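Local coordinates for protein DNA polymerase sliding clamp B (Sulfolobus tokodaii, PDB 3AIZ) that forms part of a ring-shaped sliding clamp that encircles DNA and tethers the replicative polymerase and other DNA-processing proteins to it, at residues A[4-9]-A[55-60]; A[77-82]-A[100-105]. All blocks are in the same frame, centred on the assembly; numbering follows the deposited sequence.

From the N terminus, strand 3-6 runs into the helix that starts at Ala9, and interaction 1 joins this start of the chain to segment 55-60, enclosing a loop of 45 residues that holds the hairpin strands 34-40 and 46-53. Interaction 2 opens only after this loop has closed: the end of helix 72-80 folds back on strand 97-104, with strand 88-93 in the 17-residue connection. The two contacts therefore follow in series, neither nested nor crossed. They meet in space at Ala9, whose CB packs 4.1 Å from Ala82 CB and 4.1 Å from Val102 CG1, so the start of helix 9-16, which follows directly on strand 3-6, packs against both segments of interaction 2.

Interaction 1: A[4-9]-A[55-60]; sequences ATYSSA and EYLEDY
Thr5 and Glu58 pair as a single antiparallel hydrogen-bonded bridge at the edge of the N-terminal PCNA domain, where the chain after strand 46-53 passes alongside strand 3-6. The bond from Glu58 N to Thr5 O is 3.0 Å long; its return partner, Thr5 N to Glu58 O, is bent at 133° and weak. Leu57 CA makes a CA-H...O contact with Thr5 O just before the bridge.

The compact side of the contact is the one that carries Ala4, Tyr6, Leu57 and Tyr60. Ala4 CB approaches the Tyr60 ring obliquely, 3.4 Å from Tyr60 CD1, and one face of that ring carries Leu57 CD1 toward its rim. Leu57 CD2 lies 4.4 Å from Tyr6 CD1, at the ring edge, and also reaches Ala4 CB. Ile35 touches Ala4, Leu57 and Tyr60, while Ile52 adds apolar cover to Tyr6 and Leu57. With CG anti to its backbone N (chi1 -170°), Tyr6 begins its ring beside its own carbonyl carbon, and the far hydroxyl hydrogen-bonds Ser236 and Gly238 N, linking this corner to the C-terminal half of the chain. The Tyr60 hydroxyl is hydrogen-bonded to Thr31 O.

The other side, with Thr5, Ser7, Glu58 and Asp59, is looser and more exposed. In Glu58 a bend at chi2 (76°) folds CD back, and the carboxylate OE1 ends 3.4 Å from Thr5 O; as both are acceptors, no hydrogen bond forms between the two. Ser7 CB lies 4.3 Å from Glu58 OE1. Beyond the bridge the chain turns a corner at Asp59, whose CB stays 4.3 Å from Thr5 OG1.

Interaction 2: A[77-82]-A[100-105]; sequences KILGKA and VTVRDE. With SO4 (sulfate ion), chain E.
Val102 meets the end of helix 72-80 through a methyl set against both backbone and side chain of one residue: CG2 lies 3.6 Å from Ile78 O and 3.8 Å from Ile78 CG1. Lys81 N donates a hydrogen bond to the same oxygen. No hydrogen bond joins the two segments, and their union is apolar.

Val102 CG1 is anti to the backbone N (chi1 173°), which turns the two methyls to different partners. CG2 takes Ile78 and, at 4.0 Å, Leu79 CD2, whose side chain crosses that of Val102 at about a right angle. CG1 faces Ala82, coming 4.3 Å from its CA. The Ile78 and Val102 side chains slide past each other in opposite directions. Two residues earlier in the strand, Val100 CG1 meets Ile78 CG2 at 4.1 Å. Leu79 also packs on Phe12, Tyr13 and Leu16 of helix 9-16 and so bridges the two helices, and Val102, which also meets Ala9 of helix 9-16, is packed by both.

Thr101 and Arg103 lie on the opposite face of the strand. The Arg103 guanidinium rests with one face on Thr101 CG2, which sits over its centre, and its edge grips a sulfate ion, probably from the crystallisation liquor. Arg103 NH2 donates to sulfate O2 (3.0 Å) and NH1 donates to sulfate O3 in a nearly straight bond of 171°. Thr90 OG1 is a second partner of NH2.

Helix packed on one face of an antiparallel sheet through branched apolar side chains is the layered arrangement of a DNA-clamp domain, whose helices line the central channel in assembled PCNA rings.

Interaction 1: A[4-9]-A[55-60]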
# COMPACT_ATOMS: atom_id res chain seq x y z
N ALA A 4 -5.46 40.04 -7.33
CA ALA A 4 -6.51 39.73 -6.36
C ALA A 4 -6.11 38.59 -5.43
O ALA A 4 -5.34 37.71 -5.81
CB ALA A 4 -7.80 39.39 -7.08
N THR A 5 -6.63 38.61 -4.21
CA THR A 5 -6.32 37.58 -3.22
C THR A 5 -7.57 36.94 -2.64
O THR A 5 -8.47 37.63 -2.16
CB THR A 5 -5.47 38.16 -2.07
OG1 THR A 5 -4.18 38.54 -2.56
CG2 THR A 5 -5.30 37.12 -0.97
N TYR A 6 -7.63 35.61 -2.70
CA TYR A 6 -8.75 34.86 -2.16
C TYR A 6 -8.30 34.08 -0.93
O TYR A 6 -7.19 33.54 -0.90
CB TYR A 6 -9.33 33.93 -3.22
CG TYR A 6 -10.63 33.29 -2.82
CD1 TYR A 6 -11.83 33.98 -2.94
CD2 TYR A 6 -10.67 31.99 -2.33
CE1 TYR A 6 -13.03 33.40 -2.58
CE2 TYR A 6 -11.86 31.40 -1.96
CZ TYR A 6 -13.04 32.11 -2.09
OH TYR A 6 -14.22 31.53 -1.72
N SER A 7 -9.16 34.00 0.08
CA SER A 7 -8.76 33.49 1.39
C SER A 7 -8.78 31.97 1.53
O SER A 7 -8.43 31.44 2.59
CB SER A 7 -9.61 34.12 2.50
OG SER A 7 -10.95 33.66 2.42
N SER A 8 -9.18 31.26 0.48
CA SER A 8 -9.27 29.80 0.57
C SER A 8 -8.92 29.08 -0.73
O SER A 8 -9.69 29.09 -1.69
CB SER A 8 -10.66 29.38 1.03
OG SER A 8 -10.77 27.96 1.06
N ALA A 9 -7.74 28.45 -0.74
CA ALA A 9 -7.32 27.66 -1.88
C ALA A 9 -8.24 26.46 -2.07
O ALA A 9 -8.60 26.11 -3.19
CB ALA A 9 -5.88 27.20 -1.70
N GLU A 55 -16.38 41.49 -2.44
CA GLU A 55 -16.38 41.53 -0.98
C GLU A 55 -15.45 40.48 -0.41
O GLU A 55 -14.90 40.64 0.68
CB GLU A 55 -17.80 41.31 -0.44
CG GLU A 55 -17.89 41.35 1.07
CD GLU A 55 -19.21 40.79 1.59
OE1 GLU A 55 -19.98 40.24 0.79
OE2 GLU A 55 -19.46 40.91 2.81
N TYR A 56 -15.27 39.39 -1.15
CA TYR A 56 -14.44 38.28 -0.69
C TYR A 56 -13.08 38.27 -1.38
O TYR A 56 -12.36 37.27 -1.33
CB TYR A 56 -15.17 36.96 -0.91
CG TYR A 56 -16.56 36.95 -0.31
CD1 TYR A 56 -16.75 36.96 1.06
CD2 TYR A 56 -17.69 36.93 -1.13
CE1 TYR A 56 -18.02 36.95 1.61
CE2 TYR A 56 -18.96 36.91 -0.59
CZ TYR A 56 -19.12 36.93 0.78
OH TYR A 56 -20.39 36.91 1.32
N LEU A 57 -12.74 39.38 -2.02
CA LEU A 57 -11.43 39.56 -2.62
C LEU A 57 -10.66 40.63 -1.86
O LEU A 57 -11.08 41.78 -1.81
CB LEU A 57 -11.56 39.97 -4.09
CG LEU A 57 -12.25 38.98 -5.03
CD1 LEU A 57 -12.50 39.62 -6.38
CD2 LEU A 57 -11.44 37.70 -5.17
N GLU A 58 -9.53 40.25 -1.27
CA GLU A 58 -8.69 41.20 -0.55
C GLU A 58 -7.55 41.69 -1.43
O GLU A 58 -7.18 41.04 -2.40
CB GLU A 58 -8.14 40.58 0.74
CG GLU A 58 -9.18 40.33 1.82
CD GLU A 58 -10.05 39.12 1.53
OE1 GLU A 58 -9.51 38.11 1.02
OE2 GLU A 58 -11.26 39.17 1.82
N ASP A 59 -6.99 42.85 -1.07
CA ASP A 59 -5.87 43.43 -1.80
C ASP A 59 -6.12 43.38 -3.30
O ASP A 59 -5.25 43.00 -4.08
CB ASP A 59 -4.57 42.69 -1.45
CG ASP A 59 -3.33 43.52 -1.73
OD1 ASP A 59 -3.47 44.67 -2.19
OD2 ASP A 59 -2.22 43.01 -1.49
N TYR A 60 -7.33 43.76 -3.70
CA TYR A 60 -7.77 43.64 -5.08
C TYR A 60 -7.48 44.90 -5.89
O TYR A 60 -8.19 45.89 -5.79
CB TYR A 60 -9.27 43.31 -5.12
CG TYR A 60 -9.81 43.01 -6.49
CD1 TYR A 60 -8.98 42.56 -7.51
CD2 TYR A 60 -11.16 43.16 -6.78
CE1 TYR A 60 -9.48 42.27 -8.76
CE2 TYR A 60 -11.67 42.88 -8.03
CZ TYR A 60 -10.82 42.44 -9.02
OH TYR A 60 -11.32 42.15 -10.27

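Interaction 2: A[77-82]-A[100-105]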
# COMPACT_ATOMS: atom_id res chain seq x y z
N LYS A 77 -4.14 21.96 -10.70
CA LYS A 77 -2.91 21.35 -10.19
C LYS A 77 -2.31 22.17 -9.05
O LYS A 77 -1.94 21.62 -8.01
CB LYS A 77 -1.88 21.20 -11.31
CG LYS A 77 -2.31 20.26 -12.43
CD LYS A 77 -1.23 20.14 -13.50
CE LYS A 77 -1.67 19.20 -14.62
NZ LYS A 77 -0.62 19.05 -15.67
N ILE A 78 -2.23 23.48 -9.24
CA ILE A 78 -1.64 24.37 -8.25
C ILE A 78 -2.47 24.46 -6.97
O ILE A 78 -1.93 24.54 -5.87
CB ILE A 78 -1.43 25.79 -8.82
CG1 ILE A 78 -0.87 26.73 -7.75
CG2 ILE A 78 -2.72 26.34 -9.39
CD1 ILE A 78 0.48 26.31 -7.22
N LEU A 79 -3.79 24.44 -7.12
CA LEU A 79 -4.69 24.53 -5.97
C LEU A 79 -4.68 23.25 -5.13
O LEU A 79 -4.98 23.28 -3.93
CB LEU A 79 -6.11 24.86 -6.41
CG LEU A 79 -6.29 26.24 -7.05
CD1 LEU A 79 -7.73 26.45 -7.48
CD2 LEU A 79 -5.86 27.34 -6.08
N GLY A 80 -4.33 22.13 -5.76
CA GLY A 80 -4.23 20.86 -5.06
C GLY A 80 -2.99 20.79 -4.20
O GLY A 80 -2.92 19.99 -3.26
N LYS A 81 -2.01 21.64 -4.51
CA LYS A 81 -0.77 21.70 -3.74
C LYS A 81 -0.97 22.39 -2.40
O LYS A 81 0.00 22.66 -1.68
CB LYS A 81 0.32 22.42 -4.54
CG LYS A 81 0.69 21.75 -5.85
CD LYS A 81 1.81 22.49 -6.56
CE LYS A 81 2.14 21.85 -7.90
NZ LYS A 81 2.54 20.42 -7.74
N ALA A 82 -2.22 22.67 -2.06
CA ALA A 82 -2.54 23.33 -0.80
C ALA A 82 -2.18 22.43 0.38
O ALA A 82 -2.91 21.48 0.69
CB ALA A 82 -4.01 23.71 -0.76
N VAL A 100 -0.51 32.39 -10.62
CA VAL A 100 -1.29 31.95 -9.47
C VAL A 100 -0.37 31.47 -8.35
O VAL A 100 0.52 30.66 -8.57
CB VAL A 100 -2.27 30.83 -9.83
CG1 VAL A 100 -3.06 30.39 -8.61
CG2 VAL A 100 -3.21 31.29 -10.94
N THR A 101 -0.60 31.98 -7.14
CA THR A 101 0.22 31.60 -5.99
C THR A 101 -0.62 31.10 -4.83
O THR A 101 -1.61 31.72 -4.46
CB THR A 101 1.08 32.78 -5.50
OG1 THR A 101 1.92 33.26 -6.56
CG2 THR A 101 1.95 32.36 -4.32
N VAL A 102 -0.23 29.96 -4.27
CA VAL A 102 -0.89 29.41 -3.09
C VAL A 102 0.03 29.55 -1.89
O VAL A 102 1.16 29.07 -1.90
CB VAL A 102 -1.27 27.94 -3.28
CG1 VAL A 102 -1.79 27.35 -1.98
CG2 VAL A 102 -2.30 27.79 -4.39
N ARG A 103 -0.46 30.21 -0.85
CA ARG A 103 0.35 30.50 0.33
C ARG A 103 -0.23 29.83 1.58
O ARG A 103 -1.41 29.99 1.89
CB ARG A 103 0.43 32.01 0.55
CG ARG A 103 0.69 32.79 -0.72
CD ARG A 103 0.51 34.28 -0.52
NE ARG A 103 0.59 35.00 -1.79
CZ ARG A 103 1.72 35.42 -2.34
NH1 ARG A 103 2.87 35.19 -1.73
NH2 ARG A 103 1.70 36.06 -3.50
N ASP A 104 0.61 29.08 2.28
CA ASP A 104 0.19 28.41 3.50
C ASP A 104 1.09 28.76 4.67
O ASP A 104 2.10 28.10 4.91
CB ASP A 104 0.16 26.89 3.30
CG ASP A 104 -0.34 26.15 4.52
OD1 ASP A 104 -1.10 26.76 5.31
OD2 ASP A 104 0.02 24.97 4.69
N GLU A 105 0.72 29.80 5.41
CA GLU A 105 1.51 30.26 6.54
C GLU A 105 1.71 29.16 7.58
O GLU A 105 2.74 29.11 8.25
CB GLU A 105 0.87 31.50 7.17
CG GLU A 105 1.70 32.16 8.26
CD GLU A 105 1.57 31.46 9.60
OE1 GLU A 105 0.56 30.76 9.82
OE2 GLU A 105 2.48 31.62 10.44
S SO4 E . 5.39 36.69 -4.45
O1 SO4 E . 6.53 36.51 -5.35
O2 SO4 E . 4.17 36.25 -5.12
O3 SO4 E . 5.60 35.91 -3.24
O4 SO4 E . 5.26 38.11 -4.11